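Local coordinates for protein lectin (Polyandrocarpa misakiensis, PDB 1BYF) that binds galactose through a calcium ion as a homodimeric C-type lectin and serves in the defence of the tunicate against microorganisms, at residues 28-33 with 118-123; 53-58 with 67-72. All coordinates share one frame; numbering follows the deposited sequence.

Contact 1: residues 28-33 with 118-123; sequences LVSSAM and ICEKEL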
loop_
_atom_site.group_PDB
_atom_site.type_symbol
_atom_site.label_atom_id
_atom_site.label_comp_id
_atom_site.label_asym_id
_atom_site.label_seq_id
_atom_site.Cartn_x
_atom_site.Cartn_y
_atom_site.Cartn_z
ATOM N N LEU A 28 4.206 3.207 -12.434
ATOM C CA LEU A 28 4.124 4.290 -11.443
ATOM C C LEU A 28 2.647 4.640 -11.308
ATOM O O LEU A 28 1.967 4.759 -12.334
ATOM C CB LEU A 28 4.987 5.457 -11.891
ATOM C CG LEU A 28 5.440 6.494 -10.871
ATOM C CD1 LEU A 28 6.098 5.848 -9.662
ATOM C CD2 LEU A 28 6.419 7.462 -11.552
ATOM N N VAL A 29 2.128 4.729 -10.093
ATOM C CA VAL A 29 0.700 4.945 -9.888
ATOM C C VAL A 29 0.135 6.031 -10.791
ATOM O O VAL A 29 0.688 7.124 -10.926
ATOM C CB VAL A 29 0.383 5.213 -8.409
ATOM C CG1 VAL A 29 0.846 6.598 -7.988
ATOM C CG2 VAL A 29 -1.103 5.016 -8.123
ATOM N N SER A 30 -0.998 5.714 -11.424
ATOM C CA SER A 30 -1.654 6.645 -12.335
ATOM C C SER A 30 -3.159 6.446 -12.350
ATOM O O SER A 30 -3.871 7.243 -11.737
ATOM C CB SER A 30 -1.076 6.513 -13.746
ATOM O OG SER A 30 -1.232 5.195 -14.234
ATOM N N SER A 31 -3.669 5.421 -13.027
ATOM C CA SER A 31 -5.120 5.231 -13.058
ATOM C C SER A 31 -5.679 5.072 -11.656
ATOM O O SER A 31 -6.797 5.536 -11.408
ATOM C CB SER A 31 -5.531 4.055 -13.941
ATOM O OG SER A 31 -5.399 2.832 -13.251
ATOM N N ALA A 32 -4.926 4.485 -10.723
ATOM C CA ALA A 32 -5.475 4.336 -9.367
ATOM C C ALA A 32 -5.688 5.696 -8.720
ATOM O O ALA A 32 -6.554 5.840 -7.847
ATOM C CB ALA A 32 -4.625 3.406 -8.511
ATOM N N MET A 33 -4.940 6.713 -9.139
ATOM C CA MET A 33 -5.127 8.048 -8.571
ATOM C C MET A 33 -6.414 8.706 -9.065
ATOM O O MET A 33 -6.887 9.667 -8.460
ATOM C CB MET A 33 -3.932 8.947 -8.879
ATOM C CG MET A 33 -2.625 8.476 -8.259
ATOM S SD MET A 33 -2.631 8.483 -6.469
ATOM C CE MET A 33 -2.515 10.215 -6.061
ATOM N N ILE A 118 5.376 4.716 -5.538
ATOM C CA ILE A 118 4.089 4.052 -5.500
ATOM C C ILE A 118 3.832 3.440 -6.880
ATOM O O ILE A 118 3.821 4.169 -7.873
ATOM C CB ILE A 118 2.914 4.990 -5.178
ATOM C CG1 ILE A 118 3.212 5.757 -3.888
ATOM C CG2 ILE A 118 1.616 4.197 -5.050
ATOM C CD1 ILE A 118 2.182 6.824 -3.572
ATOM N N CYS A 119 3.654 2.125 -6.906
ATOM C CA CYS A 119 3.373 1.433 -8.149
ATOM C C CYS A 119 1.965 0.830 -8.109
ATOM O O CYS A 119 1.431 0.557 -7.032
ATOM C CB CYS A 119 4.347 0.290 -8.416
ATOM S SG CYS A 119 6.083 0.702 -8.197
ATOM N N GLU A 120 1.414 0.630 -9.304
ATOM C CA GLU A 120 0.099 0.042 -9.457
ATOM C C GLU A 120 0.101 -1.052 -10.531
ATOM O O GLU A 120 0.956 -1.119 -11.411
ATOM C CB GLU A 120 -0.961 1.079 -9.845
ATOM C CG GLU A 120 -0.882 1.601 -11.272
ATOM C CD GLU A 120 -2.060 2.437 -11.714
ATOM O OE1 GLU A 120 -2.460 3.391 -11.011
ATOM O OE2 GLU A 120 -2.621 2.164 -12.810
ATOM N N LYS A 121 -0.927 -1.886 -10.451
ATOM C CA LYS A 121 -1.179 -2.914 -11.445
ATOM C C LYS A 121 -2.680 -3.220 -11.411
ATOM O O LYS A 121 -3.212 -3.717 -10.417
ATOM C CB LYS A 121 -0.345 -4.177 -11.302
ATOM C CG LYS A 121 -0.635 -5.190 -12.403
ATOM C CD LYS A 121 0.157 -6.470 -12.181
ATOM C CE LYS A 121 -0.462 -7.624 -12.959
ATOM N NZ LYS A 121 -0.618 -7.252 -14.397
ATOM N N GLU A 122 -3.348 -2.816 -12.489
ATOM C CA GLU A 122 -4.781 -3.058 -12.598
ATOM C C GLU A 122 -5.017 -4.566 -12.601
ATOM O O GLU A 122 -4.233 -5.317 -13.178
ATOM C CB GLU A 122 -5.365 -2.412 -13.854
ATOM C CG GLU A 122 -6.692 -3.019 -14.282
ATOM C CD GLU A 122 -7.750 -2.015 -14.675
ATOM O OE1 GLU A 122 -7.412 -0.852 -14.984
ATOM O OE2 GLU A 122 -8.946 -2.387 -14.666
ATOM N N LEU A 123 -6.098 -5.004 -11.981
ATOM C CA LEU A 123 -6.430 -6.422 -11.936
ATOM C C LEU A 123 -7.759 -6.653 -12.651
ATOM O O LEU A 123 -8.723 -5.980 -12.268
ATOM C CB LEU A 123 -6.574 -6.883 -10.487
ATOM C CG LEU A 123 -5.347 -6.781 -9.588
ATOM C CD1 LEU A 123 -5.737 -7.009 -8.132
ATOM C CD2 LEU A 123 -4.266 -7.769 -10.006
#
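E120 reaches across from strand 115-122 and lays its carboxylate against the backbone of S30, S31 and A32. CG sits between the backbone N and the carbonyl carbon (chi1 72°), and from there the extended chain carries the carboxylate out to 30-32. Two amides meet on OE1. A32 N binds E120 OE1 at 2.7 Å, on the syn side and close to the carboxylate plane. S30 N binds E120 OE1 at 2.8 Å but comes from above that plane, 66° out of it. The second oxygen takes a hydroxyl, with S31 OG to E120 OE2 at 2.9 Å. S31 OG also bonds the hydroxyl of Y3, on strand 3-8. These bonds hold the carboxylate from both oxygens and fix its rotation. The side chain is buried, and so many donors are consistent with an ionised carboxylate.

One backbone bond joins the segments: V29 N to I118 O, 2.8 Å and nearly straight. Next to it L28 and C119 form an antiparallel, non-hydrogen-bonded pair with diverging side chains. This is part of the core of the C-type lectin fold, where the C-terminal strand carries the long-range disulfide. C119 is bonded to C21, so strand 115-122 is tied to helix 14-22.

The apolar contact lies beside the backbone bond. V29 and I118 run side by side and point the same way, with V29 CB 3.7 Å from I118 CG2. V29 also touches I42 of helix 36-49.

Two methyl groups come close to oxygen atoms. L28 CB leads away from the strand, but its end returns: L28 CD1 lies 3.3 Å from I118 O. The L28 side chain also touches Y14, A17 and C21 of helix 14-22. A32 CB is 3.3 Å from E120 OE1.

Contact 2: residues 53-58 with 67-72; sequences YWVGAD and FLWNDG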
loop_
_atom_site.group_PDB
_atom_site.type_symbol
_atom_site.label_atom_id
_atom_site.label_comp_id
_atom_site.label_asym_id
_atom_site.label_seq_id
_atom_site.Cartn_x
_atom_site.Cartn_y
_atom_site.Cartn_z
ATOM N N TYR A 53 6.086 11.344 -2.341
ATOM C CA TYR A 53 6.042 10.170 -3.186
ATOM C C TYR A 53 5.886 10.539 -4.663
ATOM O O TYR A 53 5.094 11.430 -4.966
ATOM C CB TYR A 53 4.793 9.320 -2.879
ATOM C CG TYR A 53 4.908 8.567 -1.576
ATOM C CD1 TYR A 53 4.691 9.198 -0.364
ATOM C CD2 TYR A 53 5.240 7.220 -1.579
ATOM C CE1 TYR A 53 4.800 8.504 0.828
ATOM C CE2 TYR A 53 5.349 6.513 -0.393
ATOM C CZ TYR A 53 5.131 7.166 0.800
ATOM O OH TYR A 53 5.240 6.467 1.983
ATOM N N TRP A 54 6.557 9.809 -5.542
ATOM C CA TRP A 54 6.362 10.062 -6.966
ATOM C C TRP A 54 5.023 9.451 -7.385
ATOM O O TRP A 54 4.588 8.457 -6.800
ATOM C CB TRP A 54 7.439 9.402 -7.811
ATOM C CG TRP A 54 8.771 10.080 -7.813
ATOM C CD1 TRP A 54 9.966 9.565 -7.408
ATOM C CD2 TRP A 54 9.030 11.419 -8.267
ATOM N NE1 TRP A 54 10.953 10.510 -7.577
ATOM C CE2 TRP A 54 10.407 11.650 -8.101
ATOM C CE3 TRP A 54 8.229 12.437 -8.787
ATOM C CZ2 TRP A 54 11.006 12.865 -8.443
ATOM C CZ3 TRP A 54 8.825 13.647 -9.125
ATOM C CH2 TRP A 54 10.202 13.848 -8.954
ATOM N N VAL A 55 4.388 10.041 -8.379
ATOM C CA VAL A 55 3.182 9.504 -8.994
ATOM C C VAL A 55 3.468 9.518 -10.508
ATOM O O VAL A 55 4.416 10.180 -10.951
ATOM C CB VAL A 55 1.849 10.178 -8.685
ATOM C CG1 VAL A 55 1.547 10.137 -7.186
ATOM C CG2 VAL A 55 1.773 11.614 -9.196
ATOM N N GLY A 56 2.699 8.769 -11.281
ATOM C CA GLY A 56 2.932 8.645 -12.701
ATOM C C GLY A 56 2.370 9.742 -13.578
ATOM O O GLY A 56 1.545 9.443 -14.447
ATOM N N ALA A 57 2.806 10.982 -13.386
ATOM C CA ALA A 57 2.335 12.080 -14.232
ATOM C C ALA A 57 3.488 13.045 -14.477
ATOM O O ALA A 57 4.364 13.211 -13.623
ATOM C CB ALA A 57 1.125 12.766 -13.633
ATOM N N ASP A 58 3.496 13.649 -15.668
ATOM C CA ASP A 58 4.561 14.591 -16.022
ATOM C C ASP A 58 4.167 15.413 -17.245
ATOM O O ASP A 58 3.115 15.154 -17.838
ATOM C CB ASP A 58 5.851 13.810 -16.272
ATOM C CG ASP A 58 5.734 12.842 -17.435
ATOM O OD1 ASP A 58 5.615 13.312 -18.590
ATOM O OD2 ASP A 58 5.752 11.611 -17.229
ATOM N N PHE A 67 -0.098 18.376 -18.325
ATOM C CA PHE A 67 0.254 17.187 -17.546
ATOM C C PHE A 67 -0.439 15.933 -18.043
ATOM O O PHE A 67 -1.651 15.945 -18.254
ATOM C CB PHE A 67 -0.060 17.441 -16.063
ATOM C CG PHE A 67 0.967 18.382 -15.474
ATOM C CD1 PHE A 67 2.204 17.903 -15.081
ATOM C CD2 PHE A 67 0.698 19.734 -15.351
ATOM C CE1 PHE A 67 3.153 18.763 -14.559
ATOM C CE2 PHE A 67 1.641 20.594 -14.823
ATOM C CZ PHE A 67 2.871 20.108 -14.426
ATOM N N LEU A 68 0.320 14.847 -18.183
ATOM C CA LEU A 68 -0.270 13.585 -18.589
ATOM C C LEU A 68 0.111 12.442 -17.641
ATOM O O LEU A 68 1.269 12.275 -17.276
ATOM C CB LEU A 68 0.154 13.171 -19.991
ATOM C CG LEU A 68 -0.216 14.047 -21.186
ATOM C CD1 LEU A 68 0.400 13.441 -22.442
ATOM C CD2 LEU A 68 -1.722 14.199 -21.346
ATOM N N TRP A 69 -0.882 11.640 -17.295
ATOM C CA TRP A 69 -0.665 10.426 -16.505
ATOM C C TRP A 69 0.080 9.478 -17.442
ATOM O O TRP A 69 -0.072 9.660 -18.665
ATOM C CB TRP A 69 -2.002 9.861 -16.053
ATOM C CG TRP A 69 -2.744 10.623 -15.002
ATOM C CD1 TRP A 69 -3.888 11.355 -15.149
ATOM C CD2 TRP A 69 -2.386 10.731 -13.617
ATOM N NE1 TRP A 69 -4.262 11.911 -13.948
ATOM C CE2 TRP A 69 -3.350 11.537 -12.988
ATOM C CE3 TRP A 69 -1.337 10.212 -12.850
ATOM C CZ2 TRP A 69 -3.302 11.844 -11.627
ATOM C CZ3 TRP A 69 -1.285 10.517 -11.502
ATOM C CH2 TRP A 69 -2.263 11.319 -10.906
ATOM N N ASN A 70 0.901 8.555 -16.968
ATOM C CA ASN A 70 1.664 7.681 -17.836
ATOM C C ASN A 70 0.804 6.834 -18.780
ATOM O O ASN A 70 1.380 6.238 -19.689
ATOM C CB ASN A 70 2.503 6.635 -17.098
ATOM C CG ASN A 70 3.196 7.097 -15.848
ATOM O OD1 ASN A 70 3.796 8.176 -15.846
ATOM N ND2 ASN A 70 3.102 6.266 -14.813
ATOM N N ASP A 71 -0.482 6.688 -18.505
ATOM C CA ASP A 71 -1.329 5.877 -19.378
ATOM C C ASP A 71 -1.995 6.749 -20.442
ATOM O O ASP A 71 -2.979 6.365 -21.081
ATOM C CB ASP A 71 -2.364 5.085 -18.587
ATOM C CG ASP A 71 -3.266 5.930 -17.719
ATOM O OD1 ASP A 71 -2.988 7.133 -17.521
ATOM O OD2 ASP A 71 -4.274 5.377 -17.220
ATOM N N GLY A 72 -1.469 7.952 -20.627
ATOM C CA GLY A 72 -1.937 8.879 -21.634
ATOM C C GLY A 72 -3.120 9.747 -21.277
ATOM O O GLY A 72 -3.494 10.617 -22.069
HETATM O O HOH W 1 3.217 10.698 -18.199
#
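W69 has CG anti to its own carbonyl carbon (chi1 -71°), and chi2 of 109° turns the indole plane beside A57. N70 CG is also anti to the carbonyl carbon, and chi2 of -45° sets the turn of its amide over G56. The A57 methyl sits over one face of the indole, offset toward the rim, with A57 CB 3.6 Å from W69 CE3. It makes an off-centre CH-pi contact with the six-membered ring. V55 CG2 touches CZ3 of the same ring obliquely, and G56 O lies at its edge. R34 adds a cation-pi contact to W69.

G56 has no side chain, and the N70 amide lies on that side, with N70 ND2 3.2 Å from G56 CA. N70 OD1 comes within 2.9 Å of G56 O, a close approach of two acceptors without a bond. G56 is the centre of an inverse gamma turn, where the chain leaves strand 53-55 for another sheet. Its carbonyl accepts the backbone of N70, N to G56 O at 2.7 Å. Beyond the turn D58 and L68 form a hydrogen-bonded pair. L68 N binds D58 O at 2.8 Å and almost straight, and D58 N binds L68 O.

D58 and L68 put their side chains on the face turned away from A57 and W69. A water lies there, 2.9 Å from D58 OD2 and 2.7 Å from L68 O. D58 OD2 also bonds the hydroxyl of Y14, and OD1 bonds the backbone N of L60. At the far end the F67 ring packs edge-to-face with W82, about 4 Å from the side chain of D108, a ligand of the carbohydrate-binding calcium.

The sequence W54-V55-G56-A57 probably corresponds to the WIGL motif of C-type lectins, and here it leads from the core sheet into the small hairpin of strands 57-58 and 68-69.

Overall arrangement
From the N terminus, strand 3-8 and helix 14-22 come first, and the chain then reaches 28-33. Helix 36-49 follows and delivers it to 53-58. Contact 2 closes a short loop, with 67-72 folding back on 53-58. Contact 1 closes a far longer one when 118-123 meets 28-33, and the whole of contact 2 falls within it. The two do not cross. The calcium ligands E86, N89, D107 and D108 come between 67-72 and 118-123. The contacts also touch: V29 O and G56 N are 2.6 Å apart, a probable hydrogen bond. Strands 53-55 and 115-122 are parallel neighbours in the main sheet, which thus ties the hairpin to the chain ends.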